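Local coordinates for protein putative phosphoglycolate phosphatase (Lactobacillus delbrueckii, PDB 2HI0) that probably dephosphorylates 2-phosphoglycolate as a hydrolase of the haloacid dehalogenase (HAD) superfamily, at residues G51-V56 against R92-F97; V132-N137 against I162-A167; I15-A20 against G110-I115. All blocks are in the same frame, centred on the assembly; numbering follows the deposited sequence.

Contact 1 of 3, residues G51-V56 against R92-F97; sequences GVVVAV and RVLEVF
Two helices of the all-helical cap that HAD phosphatases of this type insert between the first motif and the rest of the Rossmann-like core meet here through Val52, Val56 and Leu94. Segment 52-56 is the first turn and a little more of helix 52-63, and 92-97 lies in the middle of helix 87-103. The axes of the two short segments pass 10.3 Å apart at 117°, and no hydrogen bond joins them, so the contact rests on apolar side chains alone.

Leu94 buries the most surface of any residue here. Its CG stands anti to its own carbonyl carbon (chi1 -76°), and its two methyls divide the opposite helix between them. CD2 sits between the side chains of Val52 and Val56, 3.7 Å from Val52 CB and equally near Val56 CG2, whereas CD1 turns to the exposed margin and meets Val53 CG2 at 3.7 Å. The Val56 and Leu94 side chains run by one another in opposing senses, and Val53 meets Leu94 nearly perpendicularly. On the other branch of Val56, CG1 lies anti to the backbone N (chi1 172°) and touches Val93 CG1 at 3.8 Å.

Helix 19-32 backs this layer: Phe30 packs on Val93, and Ala25 and Ala29 pack on Phe97. Gly51 occupies the N-cap position of its helix, and its O accepts from Ala55 N. One turn after Val93, the Phe97 ring presents its edge to Val52, with CE2 3.9 Å from Val52 CG1.

Contact 2 of 3, residues V132-N137 against I162-A167; sequences VSNKPN and IRRKPA
Asn134 grips the backbone of Lys165 at two points through its side-chain amide. Lys165 N donates to Asn134 OD1 at 2.9 Å, lying in the carbonyl plane on a lone pair, although the hydrogen bond is bent to 143°. The other half is straighter: Asn134 ND2 donates to Lys165 O over 3.0 Å at 164°, with the acceptor close to the amide plane. With both ends engaged by one residue, rotation of the amide is fixed and its O and N positions are distinguished.

Lys165 O also accepts from Arg164 NH1 at 2.9 Å, so two donors hold this carbonyl. Arg164 CB rests 3.4 Å from Asn134 OD1, but the guanidinium lies further off, its plane almost perpendicular to the amide.

The Lys165 chain runs past Asn134 to the neighbourhood of Val132 O, kinked about CG-CD (chi3 62°), which sets the place of CE. A water accepts from both Lys165 NZ, at 2.7 Å, and Asn134 N, tying NZ to the backbone of Asn134. The same NZ forms salt bridges with Asp10 and Asp194.

Further out, Gly49 O takes a second bond from Asn134 ND2. Ser133 OG accepts from Lys135 N at 3.0 Å, an ST turn that shapes the corner after the strand. A cis peptide links Lys165 to Pro166. Ser133, on core strand 128-133, and Lys165, on a later loop and bonded through NZ to the sodium-site residue Asp10, are consistent with HAD motifs II and III.

Contact 3 of 3, residues I15-A20 against G110-I115; sequences ILDTSA and GPFPGI. Unlike the reference sequence in segment 110-115: Gly110 (reference Cys). With EDO (1,2-ethanediol), chain I.
Segments 15-20 and 110-115 pair as a short antiparallel two-stranded ribbon, in which Leu16 faces Pro111 as a non-hydrogen-bonded pair with CA atoms 4.4 Å apart. It lies where the chain leaves the HAD core for the helical cap and returns. Asp17 N donates to Gly110 O at 2.8 Å; the bond from Phe112 N to Ile15 O is weak at 3.3 Å. Pro111 CA adds a CA-H...O contact to the same Ile15 oxygen.

Among the side chains, Phe112 and Asp17 meet ring face to carboxylate. Asp17 CG is anti to its backbone N (chi1 -173°), and the carboxylate stacks with the Phe112 ring, their planes only 7° apart. Asp17 CB stands over the ring face, offset toward the rim and 3.9 Å from the centroid, a CH-pi contact. Trp210 also meets this ring, its plane inclined at about 60°.

Leu16 sends CD2 back over the Gly110 peptide, 3.5 Å from Gly110 C, while Leu143 and Leu147 of helix 137-147 pack on the same side chain. Gly110 is a cysteine in the reference sequence. Beyond the ribbon, a type II turn from Phe112 to Ile115 brings the chain into helix 115-124, with Gly114 at the N-cap. The ethanediol, probably from the crystallisation liquor, donates through O1 to Pro113 O at 2.8 Å. At the last residue of the turn, Ile115 CG2 lies 4.0 Å from Ile15 CB.

How the contacts relate
The order along the chain follows the insertion of the cap into the core. Contact 3 pairs segments bordering the cap, at 15-20 and 110-115; contact 1 falls wholly between them, and contact 2 comes later, in the core. Helix 87-103 of contact 1 leads directly to strand 110-111 of contact 3, yet their centres are about 22 Å apart and the nearest atoms about 8 Å. Contact 2 touches both: its centre is about 14 Å from that of contact 1, where Val52 meets Pro136, and about 19 Å from that of contact 3, where Lys135 approaches Thr18. Contact 2 is also close to the sodium site of Asp10, Asp12 and Asp190, with the cap contact farther off.

Contact 1 of 3, residues G51-V56 against R92-F97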
# COMPACT_ATOMS: atom_id res chain seq x y z
N GLY A 51 -6.34 3.39 -1.41
CA GLY A 51 -7.47 2.48 -1.66
C GLY A 51 -8.02 2.58 -3.05
O GLY A 51 -7.75 3.55 -3.81
N VAL A 52 -8.86 1.61 -3.37
CA VAL A 52 -9.34 1.49 -4.73
C VAL A 52 -10.32 2.57 -5.17
O VAL A 52 -10.34 2.93 -6.31
CB VAL A 52 -9.98 0.10 -5.02
CG1 VAL A 52 -8.91 -0.98 -4.93
CG2 VAL A 52 -11.17 -0.18 -4.14
N VAL A 53 -11.10 3.10 -4.26
CA VAL A 53 -12.04 4.21 -4.60
C VAL A 53 -11.25 5.45 -5.01
O VAL A 53 -11.51 6.04 -6.06
CB VAL A 53 -13.03 4.52 -3.42
CG1 VAL A 53 -13.84 5.78 -3.68
CG2 VAL A 53 -13.95 3.31 -3.13
N VAL A 54 -10.27 5.82 -4.19
CA VAL A 54 -9.42 6.98 -4.56
C VAL A 54 -8.62 6.70 -5.84
O VAL A 54 -8.45 7.58 -6.65
CB VAL A 54 -8.50 7.42 -3.38
CG1 VAL A 54 -7.47 8.42 -3.86
CG2 VAL A 54 -9.34 7.98 -2.19
N ALA A 55 -8.15 5.47 -6.00
CA ALA A 55 -7.36 5.09 -7.18
C ALA A 55 -8.19 5.27 -8.46
O ALA A 55 -7.71 5.86 -9.46
CB ALA A 55 -6.85 3.62 -7.06
N VAL A 56 -9.43 4.77 -8.46
CA VAL A 56 -10.29 4.90 -9.67
C VAL A 56 -10.73 6.38 -9.86
O VAL A 56 -10.79 6.88 -10.99
CB VAL A 56 -11.44 3.92 -9.65
CG1 VAL A 56 -12.44 4.17 -10.79
CG2 VAL A 56 -10.88 2.51 -9.76
N ARG A 92 -19.06 1.97 -10.71
CA ARG A 92 -19.36 1.12 -11.91
C ARG A 92 -18.06 0.50 -12.41
O ARG A 92 -18.01 -0.69 -12.76
CB ARG A 92 -20.03 1.93 -13.01
CG ARG A 92 -20.56 1.09 -14.12
CD ARG A 92 -21.44 1.92 -15.05
NE ARG A 92 -20.65 2.74 -15.97
CZ ARG A 92 -20.17 2.33 -17.15
NH1 ARG A 92 -20.36 1.11 -17.59
NH2 ARG A 92 -19.48 3.17 -17.90
N VAL A 93 -16.98 1.27 -12.41
CA VAL A 93 -15.66 0.74 -12.79
C VAL A 93 -15.19 -0.31 -11.75
O VAL A 93 -14.69 -1.37 -12.10
CB VAL A 93 -14.62 1.88 -12.98
CG1 VAL A 93 -13.24 1.31 -13.20
CG2 VAL A 93 -15.00 2.78 -14.14
N LEU A 94 -15.36 0.01 -10.46
CA LEU A 94 -14.91 -0.91 -9.39
C LEU A 94 -15.62 -2.25 -9.44
O LEU A 94 -15.08 -3.30 -9.04
CB LEU A 94 -15.10 -0.27 -8.03
CG LEU A 94 -14.07 0.80 -7.65
CD1 LEU A 94 -14.45 1.45 -6.32
CD2 LEU A 94 -12.71 0.17 -7.53
N GLU A 95 -16.86 -2.25 -9.94
CA GLU A 95 -17.63 -3.48 -10.05
C GLU A 95 -16.90 -4.53 -10.93
O GLU A 95 -16.99 -5.74 -10.69
CB GLU A 95 -18.99 -3.16 -10.65
CG GLU A 95 -19.91 -4.36 -10.77
CD GLU A 95 -21.29 -4.03 -11.32
OE1 GLU A 95 -21.47 -2.97 -11.96
OE2 GLU A 95 -22.20 -4.86 -11.13
N VAL A 96 -16.19 -4.04 -11.94
CA VAL A 96 -15.35 -4.87 -12.80
C VAL A 96 -13.96 -5.04 -12.20
O VAL A 96 -13.45 -6.14 -12.12
CB VAL A 96 -15.23 -4.25 -14.23
CG1 VAL A 96 -14.32 -5.13 -15.15
CG2 VAL A 96 -16.66 -4.01 -14.81
N PHE A 97 -13.35 -3.94 -11.78
CA PHE A 97 -11.96 -3.98 -11.31
C PHE A 97 -11.70 -4.91 -10.09
O PHE A 97 -10.70 -5.67 -10.06
CB PHE A 97 -11.49 -2.59 -10.93
CG PHE A 97 -10.08 -2.56 -10.39
CD1 PHE A 97 -8.98 -2.59 -11.25
CD2 PHE A 97 -9.86 -2.49 -9.04
CE1 PHE A 97 -7.69 -2.59 -10.73
CE2 PHE A 97 -8.58 -2.51 -8.54
CZ PHE A 97 -7.49 -2.55 -9.38

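Contact 2 of 3, residues V132-N137 against I162-A167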
# COMPACT_ATOMS: atom_id res chain seq x y z
N VAL A 132 -0.47 -4.59 6.85
CA VAL A 132 -1.67 -3.75 6.92
C VAL A 132 -1.63 -2.87 5.68
O VAL A 132 -0.74 -2.04 5.49
CB VAL A 132 -1.75 -2.95 8.23
CG1 VAL A 132 -2.97 -2.00 8.20
CG2 VAL A 132 -1.79 -3.88 9.43
N SER A 133 -2.60 -3.07 4.80
CA SER A 133 -2.58 -2.54 3.42
C SER A 133 -3.96 -1.98 3.03
O SER A 133 -5.00 -2.51 3.43
CB SER A 133 -2.20 -3.69 2.50
OG SER A 133 -2.34 -3.40 1.13
N ASN A 134 -3.96 -0.97 2.16
CA ASN A 134 -5.20 -0.44 1.55
C ASN A 134 -5.64 -1.23 0.32
O ASN A 134 -6.70 -0.95 -0.22
CB ASN A 134 -5.07 1.07 1.14
CG ASN A 134 -5.37 2.03 2.31
OD1 ASN A 134 -5.93 1.60 3.33
ND2 ASN A 134 -4.98 3.29 2.16
N LYS A 135 -4.88 -2.28 -0.03
CA LYS A 135 -5.34 -3.25 -1.04
C LYS A 135 -6.58 -3.98 -0.51
O LYS A 135 -6.63 -4.30 0.69
CB LYS A 135 -4.24 -4.24 -1.36
CG LYS A 135 -4.64 -5.29 -2.39
CD LYS A 135 -3.47 -6.28 -2.69
CE LYS A 135 -2.20 -5.63 -3.21
NZ LYS A 135 -2.39 -4.82 -4.45
N PRO A 136 -7.59 -4.20 -1.33
CA PRO A 136 -8.71 -4.94 -0.76
C PRO A 136 -8.30 -6.23 -0.07
O PRO A 136 -7.43 -6.98 -0.56
CB PRO A 136 -9.60 -5.25 -1.99
CG PRO A 136 -9.26 -4.13 -2.93
CD PRO A 136 -7.79 -3.91 -2.76
N ASN A 137 -8.92 -6.48 1.08
CA ASN A 137 -8.55 -7.63 1.90
C ASN A 137 -8.54 -8.98 1.17
O ASN A 137 -7.70 -9.79 1.43
CB ASN A 137 -9.47 -7.72 3.11
CG ASN A 137 -8.99 -8.74 4.14
OD1 ASN A 137 -7.88 -8.66 4.64
ND2 ASN A 137 -9.84 -9.68 4.48
N ILE A 162 -14.91 -0.47 7.45
CA ILE A 162 -13.78 -0.18 8.32
C ILE A 162 -12.88 0.85 7.63
O ILE A 162 -12.52 0.68 6.44
CB ILE A 162 -12.99 -1.45 8.59
CG1 ILE A 162 -13.91 -2.49 9.25
CG2 ILE A 162 -11.75 -1.17 9.48
CD1 ILE A 162 -14.36 -2.11 10.68
N ARG A 163 -12.54 1.92 8.33
CA ARG A 163 -11.75 2.99 7.69
C ARG A 163 -10.39 2.52 7.14
O ARG A 163 -9.65 1.76 7.78
CB ARG A 163 -11.55 4.20 8.61
CG ARG A 163 -12.82 4.85 9.03
CD ARG A 163 -12.59 6.09 9.80
NE ARG A 163 -11.89 5.89 11.08
CZ ARG A 163 -11.63 6.86 11.96
NH1 ARG A 163 -11.95 8.11 11.67
NH2 ARG A 163 -10.99 6.60 13.08
N ARG A 164 -10.07 3.03 5.93
CA ARG A 164 -8.81 2.78 5.31
C ARG A 164 -7.70 3.57 5.98
O ARG A 164 -7.96 4.50 6.73
CB ARG A 164 -8.91 3.13 3.83
CG ARG A 164 -9.16 4.64 3.60
CD ARG A 164 -8.94 4.97 2.12
NE ARG A 164 -9.28 6.37 1.81
CZ ARG A 164 -8.46 7.41 1.90
NH1 ARG A 164 -7.22 7.29 2.36
NH2 ARG A 164 -8.90 8.60 1.54
N LYS A 165 -6.48 3.20 5.68
CA LYS A 165 -5.30 3.98 6.07
C LYS A 165 -5.49 5.33 5.34
O LYS A 165 -5.94 5.36 4.16
CB LYS A 165 -3.99 3.32 5.61
CG LYS A 165 -3.60 1.96 6.23
CD LYS A 165 -2.71 1.15 5.27
CE LYS A 165 -1.41 1.88 4.99
NZ LYS A 165 -0.59 1.21 3.93
N PRO A 166 -5.08 6.44 5.96
CA PRO A 166 -4.30 6.57 7.19
C PRO A 166 -5.07 6.69 8.50
O PRO A 166 -4.42 7.00 9.50
CB PRO A 166 -3.48 7.83 6.92
CG PRO A 166 -4.39 8.71 6.14
CD PRO A 166 -5.24 7.76 5.30
N ALA A 167 -6.38 6.35 8.53
CA ALA A 167 -7.07 6.22 9.82
C ALA A 167 -6.34 5.14 10.61
O ALA A 167 -5.77 4.22 9.99
CB ALA A 167 -8.55 5.83 9.66
O HOH W 1 -1.69 0.53 1.53

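Contact 3 of 3, residues I15-A20 against G110-I115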
# COMPACT_ATOMS: atom_id res chain seq x y z
N ILE A 15 6.50 -4.71 0.03
CA ILE A 15 6.93 -6.11 0.04
C ILE A 15 6.65 -6.88 -1.27
O ILE A 15 7.35 -7.80 -1.60
CB ILE A 15 6.41 -6.88 1.25
CG1 ILE A 15 4.86 -7.02 1.24
CG2 ILE A 15 6.96 -6.25 2.57
CD1 ILE A 15 4.29 -7.90 2.41
N LEU A 16 5.64 -6.40 -2.02
CA LEU A 16 5.21 -7.01 -3.28
C LEU A 16 5.27 -6.00 -4.43
O LEU A 16 4.80 -4.86 -4.30
CB LEU A 16 3.79 -7.58 -3.19
CG LEU A 16 3.69 -8.89 -2.39
CD1 LEU A 16 2.26 -9.38 -2.42
CD2 LEU A 16 4.60 -9.99 -2.93
N ASP A 17 5.82 -6.47 -5.55
CA ASP A 17 5.97 -5.72 -6.79
C ASP A 17 4.65 -5.92 -7.57
O ASP A 17 4.50 -6.88 -8.34
CB ASP A 17 7.18 -6.28 -7.52
CG ASP A 17 7.57 -5.51 -8.72
OD1 ASP A 17 6.80 -4.64 -9.19
OD2 ASP A 17 8.69 -5.83 -9.18
N THR A 18 3.69 -5.01 -7.35
CA THR A 18 2.29 -5.18 -7.82
C THR A 18 1.88 -4.30 -8.99
O THR A 18 0.75 -4.44 -9.50
CB THR A 18 1.32 -4.86 -6.65
OG1 THR A 18 1.63 -3.59 -6.13
CG2 THR A 18 1.40 -5.88 -5.50
N SER A 19 2.74 -3.33 -9.38
CA SER A 19 2.26 -2.29 -10.30
C SER A 19 1.86 -2.83 -11.67
O SER A 19 0.91 -2.36 -12.24
CB SER A 19 3.31 -1.20 -10.45
OG SER A 19 4.58 -1.71 -10.77
N ALA A 20 2.55 -3.85 -12.16
CA ALA A 20 2.16 -4.40 -13.47
C ALA A 20 0.76 -5.00 -13.46
O ALA A 20 -0.04 -4.72 -14.36
CB ALA A 20 3.16 -5.45 -13.98
N GLY A 110 5.31 -10.55 -7.67
CA GLY A 110 6.16 -11.32 -6.75
C GLY A 110 6.78 -10.41 -5.70
O GLY A 110 6.63 -9.19 -5.75
N PRO A 111 7.54 -11.00 -4.78
CA PRO A 111 8.24 -10.21 -3.76
C PRO A 111 9.34 -9.40 -4.44
O PRO A 111 9.89 -9.83 -5.44
CB PRO A 111 8.83 -11.28 -2.84
CG PRO A 111 8.97 -12.49 -3.71
CD PRO A 111 7.83 -12.44 -4.68
N PHE A 112 9.66 -8.23 -3.91
CA PHE A 112 10.88 -7.55 -4.35
C PHE A 112 12.10 -8.36 -3.94
O PHE A 112 12.09 -9.07 -2.90
CB PHE A 112 10.99 -6.12 -3.77
CG PHE A 112 9.98 -5.15 -4.33
CD1 PHE A 112 10.20 -4.49 -5.55
CD2 PHE A 112 8.83 -4.85 -3.61
CE1 PHE A 112 9.26 -3.57 -6.04
CE2 PHE A 112 7.92 -3.97 -4.12
CZ PHE A 112 8.15 -3.31 -5.31
N PRO A 113 13.18 -8.26 -4.71
CA PRO A 113 14.46 -8.90 -4.34
C PRO A 113 14.86 -8.63 -2.88
O PRO A 113 14.83 -7.49 -2.42
CB PRO A 113 15.46 -8.29 -5.32
CG PRO A 113 14.59 -7.93 -6.51
CD PRO A 113 13.29 -7.46 -5.95
N GLY A 114 15.20 -9.68 -2.15
CA GLY A 114 15.58 -9.49 -0.77
C GLY A 114 14.52 -9.61 0.28
O GLY A 114 14.83 -9.71 1.45
N ILE A 115 13.25 -9.46 -0.09
CA ILE A 115 12.15 -9.44 0.89
C ILE A 115 11.91 -10.78 1.63
O ILE A 115 11.72 -10.80 2.83
CB ILE A 115 10.88 -8.91 0.22
CG1 ILE A 115 11.01 -7.40 -0.16
CG2 ILE A 115 9.59 -9.28 1.04
CD1 ILE A 115 11.37 -6.48 1.02
C1 EDO I . 14.09 -4.26 -2.70
O1 EDO I . 14.27 -5.11 -3.83
C2 EDO I . 15.42 -3.56 -2.56
O2 EDO I . 16.26 -4.50 -1.88